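Local coordinates for protein short chain dehydrogenase (Rhodopseudomonas palustris, PDB 3H7A) that probably catalyses NAD(P)(H)-dependent oxidation or reduction of a substrate not yet identified, as an oxidoreductase of the short-chain dehydrogenase family, at residues B[65-68]-B[69-72]; B[109-113]-B[114-118]. One frame throughout, in Å; residues are numbered along the deposited sequence.

Contact 1: residues B[65-68]-B[69-72]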
loop_
_atom_site.group_PDB
_atom_site.type_symbol
_atom_site.label_atom_id
_atom_site.label_comp_id
_atom_site.label_asym_id
_atom_site.label_seq_id
_atom_site.Cartn_x
_atom_site.Cartn_y
_atom_site.Cartn_z
ATOM N N ALA B 65 -0.739 22.245 -21.644
ATOM C CA ALA B 65 -0.798 20.789 -21.602
ATOM C C ALA B 65 -2.207 20.218 -21.481
ATOM O O ALA B 65 -2.420 19.057 -21.816
ATOM C CB ALA B 65 0.110 20.254 -20.506
ATOM N N ARG B 66 -3.172 21.037 -21.052
ATOM C CA ARG B 66 -4.586 20.651 -21.092
ATOM C C ARG B 66 -5.075 20.429 -22.518
ATOM O O ARG B 66 -6.013 19.672 -22.742
ATOM C CB ARG B 66 -5.467 21.713 -20.448
ATOM C CG ARG B 66 -5.208 21.944 -18.989
ATOM C CD ARG B 66 -6.041 23.096 -18.485
ATOM N NE ARG B 66 -5.634 24.352 -19.102
ATOM C CZ ARG B 66 -5.857 25.550 -18.577
ATOM N NH1 ARG B 66 -6.481 25.670 -17.408
ATOM N NH2 ARG B 66 -5.439 26.631 -19.221
ATOM N N ASN B 67 -4.442 21.105 -23.472
ATOM C CA ASN B 67 -4.843 21.056 -24.872
ATOM C C ASN B 67 -4.151 19.882 -25.580
ATOM O O ASN B 67 -2.950 19.926 -25.859
ATOM C CB ASN B 67 -4.533 22.413 -25.528
ATOM C CG ASN B 67 -5.211 22.606 -26.884
ATOM O OD1 ASN B 67 -5.323 21.687 -27.702
ATOM N ND2 ASN B 67 -5.648 23.834 -27.134
ATOM N N GLU B 68 -4.924 18.838 -25.871
ATOM C CA GLU B 68 -4.390 17.594 -26.436
ATOM C C GLU B 68 -3.760 17.758 -27.815
ATOM O O GLU B 68 -2.880 16.989 -28.188
ATOM C CB GLU B 68 -5.462 16.501 -26.470
ATOM C CG GLU B 68 -6.722 16.830 -27.275
ATOM C CD GLU B 68 -7.789 17.565 -26.469
ATOM O OE1 GLU B 68 -7.496 18.052 -25.355
ATOM O OE2 GLU B 68 -8.927 17.654 -26.966
ATOM N N ASP B 69 -4.218 18.764 -28.559
ATOM C CA ASP B 69 -3.704 19.049 -29.889
ATOM C C ASP B 69 -2.327 19.680 -29.784
ATOM O O ASP B 69 -1.445 19.374 -30.576
ATOM C CB ASP B 69 -4.675 19.956 -30.648
ATOM C CG ASP B 69 -6.023 19.287 -30.897
ATOM O OD1 ASP B 69 -6.058 18.061 -31.152
ATOM O OD2 ASP B 69 -7.054 19.995 -30.833
ATOM N N GLU B 70 -2.158 20.547 -28.788
ATOM C CA GLU B 70 -0.879 21.168 -28.480
ATOM C C GLU B 70 0.141 20.163 -27.939
ATOM O O GLU B 70 1.321 20.240 -28.288
ATOM C CB GLU B 70 -1.062 22.305 -27.474
ATOM C CG GLU B 70 -1.695 23.572 -28.036
ATOM C CD GLU B 70 -1.697 24.735 -27.027
ATOM O OE1 GLU B 70 -0.658 24.989 -26.376
ATOM O OE2 GLU B 70 -2.744 25.406 -26.895
ATOM N N VAL B 71 -0.300 19.240 -27.081
ATOM C CA VAL B 71 0.587 18.185 -26.551
ATOM C C VAL B 71 1.090 17.311 -27.689
ATOM O O VAL B 71 2.283 17.053 -27.794
ATOM C CB VAL B 71 -0.116 17.291 -25.469
ATOM C CG1 VAL B 71 0.691 16.030 -25.169
ATOM C CG2 VAL B 71 -0.315 18.065 -24.197
ATOM N N THR B 72 0.166 16.879 -28.542
ATOM C CA THR B 72 0.491 16.045 -29.690
ATOM C C THR B 72 1.460 16.767 -30.641
ATOM O O THR B 72 2.419 16.165 -31.132
ATOM C CB THR B 72 -0.807 15.603 -30.384
ATOM O OG1 THR B 72 -1.696 15.080 -29.390
ATOM C CG2 THR B 72 -0.563 14.523 -31.439
#
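Asn-67 caps the helix of Asp-69 and Glu-70, and its side chain can be followed atom by atom. Asn-67 CB lies 3.7 Å from Glu-70 OE2. With CG anti to the backbone N (chi1 -166°), the amide leans over the opening turn, and Asn-67 CG packs 3.8 Å from Glu-70 CG. The branches then part. Asn-67 OD1 accepts from Asp-69 N at 3.2 Å; the donor sits in the carbonyl plane on a lone pair, but the N-H...O angle of 139° marks a bent bond. The same oxygen also touches Asp-69 CB. Asn-67 ND2 comes to 3.3 Å from Glu-70 OE2, yet the angle is too poor for a hydrogen bond; the two side chains cross at roughly a right angle. The carboxylate of Glu-70 is instead tied through OE1 to the backbone N of Asp-64, just upstream.

The backbone continues the helix from there. Asn-67 O accepts from Val-71 N at 3.0 Å, and Glu-68 O is gripped twice by Thr-72, through its N and through OG1. The bond from Thr-72 OG1 to Glu-68 O is short, 2.5 Å, and runs nearly in line with the C=O, whereas Thr-72 N stands above the carbonyl plane. Thr-72 OG1 is thus folded back onto its own helix. On the buried side, Val-71 CG2 rests 3.3 Å from Ala-65 O, packing the first turn against the end of the loop. Glu-68 also makes a long, weak ion pair with Arg-108 of the second subunit.

The OD1 bond to the N-H two residues on closes an Asx turn, with Asn-67 as the N-cap. Here it starts helix 68-81 directly after the loop from strand 57-62, within the beta-alpha-beta layout of the Rossmann fold.

Contact 2: residues B[109-113]-B[114-118]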
loop_
_atom_site.group_PDB
_atom_site.type_symbol
_atom_site.label_atom_id
_atom_site.label_comp_id
_atom_site.label_asym_id
_atom_site.label_seq_id
_atom_site.Cartn_x
_atom_site.Cartn_y
_atom_site.Cartn_z
ATOM N N LYS B 109 -10.597 21.373 -13.980
ATOM C CA LYS B 109 -9.324 22.026 -14.370
ATOM C C LYS B 109 -8.108 21.297 -13.821
ATOM O O LYS B 109 -7.110 21.129 -14.536
ATOM C CB LYS B 109 -9.271 23.493 -13.906
ATOM C CG LYS B 109 -8.067 24.341 -14.415
ATOM C CD LYS B 109 -7.962 25.748 -13.739
ATOM C CE LYS B 109 -6.805 25.877 -12.704
ATOM N NZ LYS B 109 -7.101 25.424 -11.291
ATOM N N VAL B 110 -8.178 20.889 -12.551
ATOM C CA VAL B 110 -7.074 20.141 -11.936
ATOM C C VAL B 110 -6.904 18.783 -12.626
ATOM O O VAL B 110 -5.784 18.381 -12.936
ATOM C CB VAL B 110 -7.247 20.029 -10.404
ATOM C CG1 VAL B 110 -6.266 19.046 -9.800
ATOM C CG2 VAL B 110 -7.043 21.400 -9.798
ATOM N N TRP B 111 -8.011 18.107 -12.932
ATOM C CA TRP B 111 -7.925 16.893 -13.727
ATOM C C TRP B 111 -7.334 17.109 -15.140
ATOM O O TRP B 111 -6.476 16.329 -15.588
ATOM C CB TRP B 111 -9.290 16.239 -13.838
ATOM C CG TRP B 111 -9.278 15.038 -14.735
ATOM C CD1 TRP B 111 -8.854 13.779 -14.412
ATOM C CD2 TRP B 111 -9.708 14.978 -16.104
ATOM N NE1 TRP B 111 -8.983 12.941 -15.497
ATOM C CE2 TRP B 111 -9.512 13.646 -16.544
ATOM C CE3 TRP B 111 -10.243 15.922 -16.999
ATOM C CZ2 TRP B 111 -9.845 13.225 -17.835
ATOM C CZ3 TRP B 111 -10.575 15.506 -18.286
ATOM C CH2 TRP B 111 -10.372 14.164 -18.691
ATOM N N GLU B 112 -7.785 18.157 -15.835
ATOM C CA GLU B 112 -7.291 18.456 -17.188
ATOM C C GLU B 112 -5.785 18.687 -17.203
ATOM O O GLU B 112 -5.088 18.195 -18.085
ATOM C CB GLU B 112 -7.990 19.674 -17.795
ATOM C CG GLU B 112 -9.484 19.490 -18.073
ATOM C CD GLU B 112 -10.147 20.748 -18.641
ATOM O OE1 GLU B 112 -9.565 21.860 -18.560
ATOM O OE2 GLU B 112 -11.263 20.612 -19.175
ATOM N N MET B 113 -5.309 19.410 -16.195
ATOM C CA MET B 113 -3.907 19.813 -16.098
ATOM C C MET B 113 -3.006 18.672 -15.594
ATOM O O MET B 113 -1.965 18.395 -16.188
ATOM C CB MET B 113 -3.805 21.057 -15.191
ATOM C CG MET B 113 -2.455 21.776 -15.142
ATOM S SD MET B 113 -2.153 23.131 -16.322
ATOM C CE MET B 113 -1.657 22.236 -17.779
ATOM N N ALA B 114 -3.416 18.016 -14.507
ATOM C CA ALA B 114 -2.562 17.053 -13.791
ATOM C C ALA B 114 -2.737 15.576 -14.145
ATOM O O ALA B 114 -1.932 14.744 -13.738
ATOM C CB ALA B 114 -2.739 17.238 -12.284
ATOM N N CYS B 115 -3.804 15.244 -14.860
ATOM C CA CYS B 115 -4.106 13.860 -15.143
ATOM C C CYS B 115 -4.331 13.590 -16.638
ATOM O O CYS B 115 -3.650 12.752 -17.233
ATOM C CB CYS B 115 -5.324 13.413 -14.343
ATOM S SG CYS B 115 -5.686 11.667 -14.688
ATOM N N TRP B 116 -5.288 14.317 -17.217
ATOM C CA TRP B 116 -5.620 14.265 -18.637
ATOM C C TRP B 116 -4.391 14.592 -19.461
ATOM O O TRP B 116 -4.023 13.850 -20.356
ATOM C CB TRP B 116 -6.751 15.258 -18.935
ATOM C CG TRP B 116 -6.927 15.619 -20.396
ATOM C CD1 TRP B 116 -6.615 16.811 -20.994
ATOM C CD2 TRP B 116 -7.461 14.779 -21.429
ATOM N NE1 TRP B 116 -6.917 16.759 -22.337
ATOM C CE2 TRP B 116 -7.438 15.525 -22.628
ATOM C CE3 TRP B 116 -7.954 13.469 -21.457
ATOM C CZ2 TRP B 116 -7.886 15.002 -23.838
ATOM C CZ3 TRP B 116 -8.405 12.953 -22.656
ATOM C CH2 TRP B 116 -8.365 13.720 -23.835
ATOM N N ALA B 117 -3.717 15.671 -19.100
ATOM C CA ALA B 117 -2.521 16.087 -19.821
ATOM C C ALA B 117 -1.441 15.018 -19.791
ATOM O O ALA B 117 -0.703 14.841 -20.769
ATOM C CB ALA B 117 -2.007 17.359 -19.240
ATOM N N GLY B 118 -1.360 14.295 -18.675
ATOM C CA GLY B 118 -0.410 13.217 -18.504
ATOM C C GLY B 118 -0.750 12.017 -19.335
ATOM O O GLY B 118 0.136 11.385 -19.890
#
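The ring of Trp-111 lies over CB of Trp-116, and the two indoles cross obliquely from that CH-pi contact. Trp-116 CB stands 3.7 Å from the centroid of the six-membered ring of Trp-111 and 7° off its normal, so it meets the face almost squarely. From there the Trp-116 indole swings outward: its five-membered ring and the six-membered ring of Trp-111 have planes inclined at 34° and centroids 5.3 Å apart, neither a stack nor an edge-to-face pair. Trp-111 CH2 reaches Trp-116 CE3 at 3.7 Å. At the pyrrole end of Trp-111, Cys-115 makes an oblique sulfur-aromatic contact, Cys-115 SG lying 3.6 Å from Trp-111 NE1, while its CB touches CD1.

Trp-111 reaches forward along its helix because CG is anti to the backbone N (chi1 176°). Beneath it the backbone widens. Trp-111 O accepts from both Cys-115 N and Trp-116 N, the latter bond being the straighter at 2.8 Å, and Glu-112 O takes a weak bond from Ala-117 N. Met-113 O, passed over by this shift, is buried without a partner, with Ala-117 CB at 3.2 Å.

Trp-111 also stacks on Trp-111 of the second subunit, and a leucine in its place would probably lose that stack and leave Trp-116 CB and Cys-115 SG without their aromatic cover. Cys-115 additionally packs on Ala-158 of helix 153-173.

The i-to-i+5 bonding identifies a pi-type turn inside helix 104-132, set in a subunit interface consistent with the four-helix bundle that the equivalent two helices of each subunit form in oligomeric short-chain dehydrogenases.

Read from the N terminus, the chain leaves strand 57-62, makes the turn of contact 1 and enters helix 68-81; it then runs through strand 84-89 before contact 2 appears within helix 104-132. The two are local and in series, neither nested nor crossing, and their centres lie about 11 Å apart. They nevertheless touch: Trp-116 NE1 is 3.1 Å from Arg-66 O, a weak hydrogen bond, and Ala-117 CB packs on Ala-65 O. The start of one helix is thereby joined to the side of another on the same side of the parallel sheet. Both contacts also reach the second subunit, contact 1 through Glu-68 and contact 2 through Trp-111, Cys-115 and Trp-116.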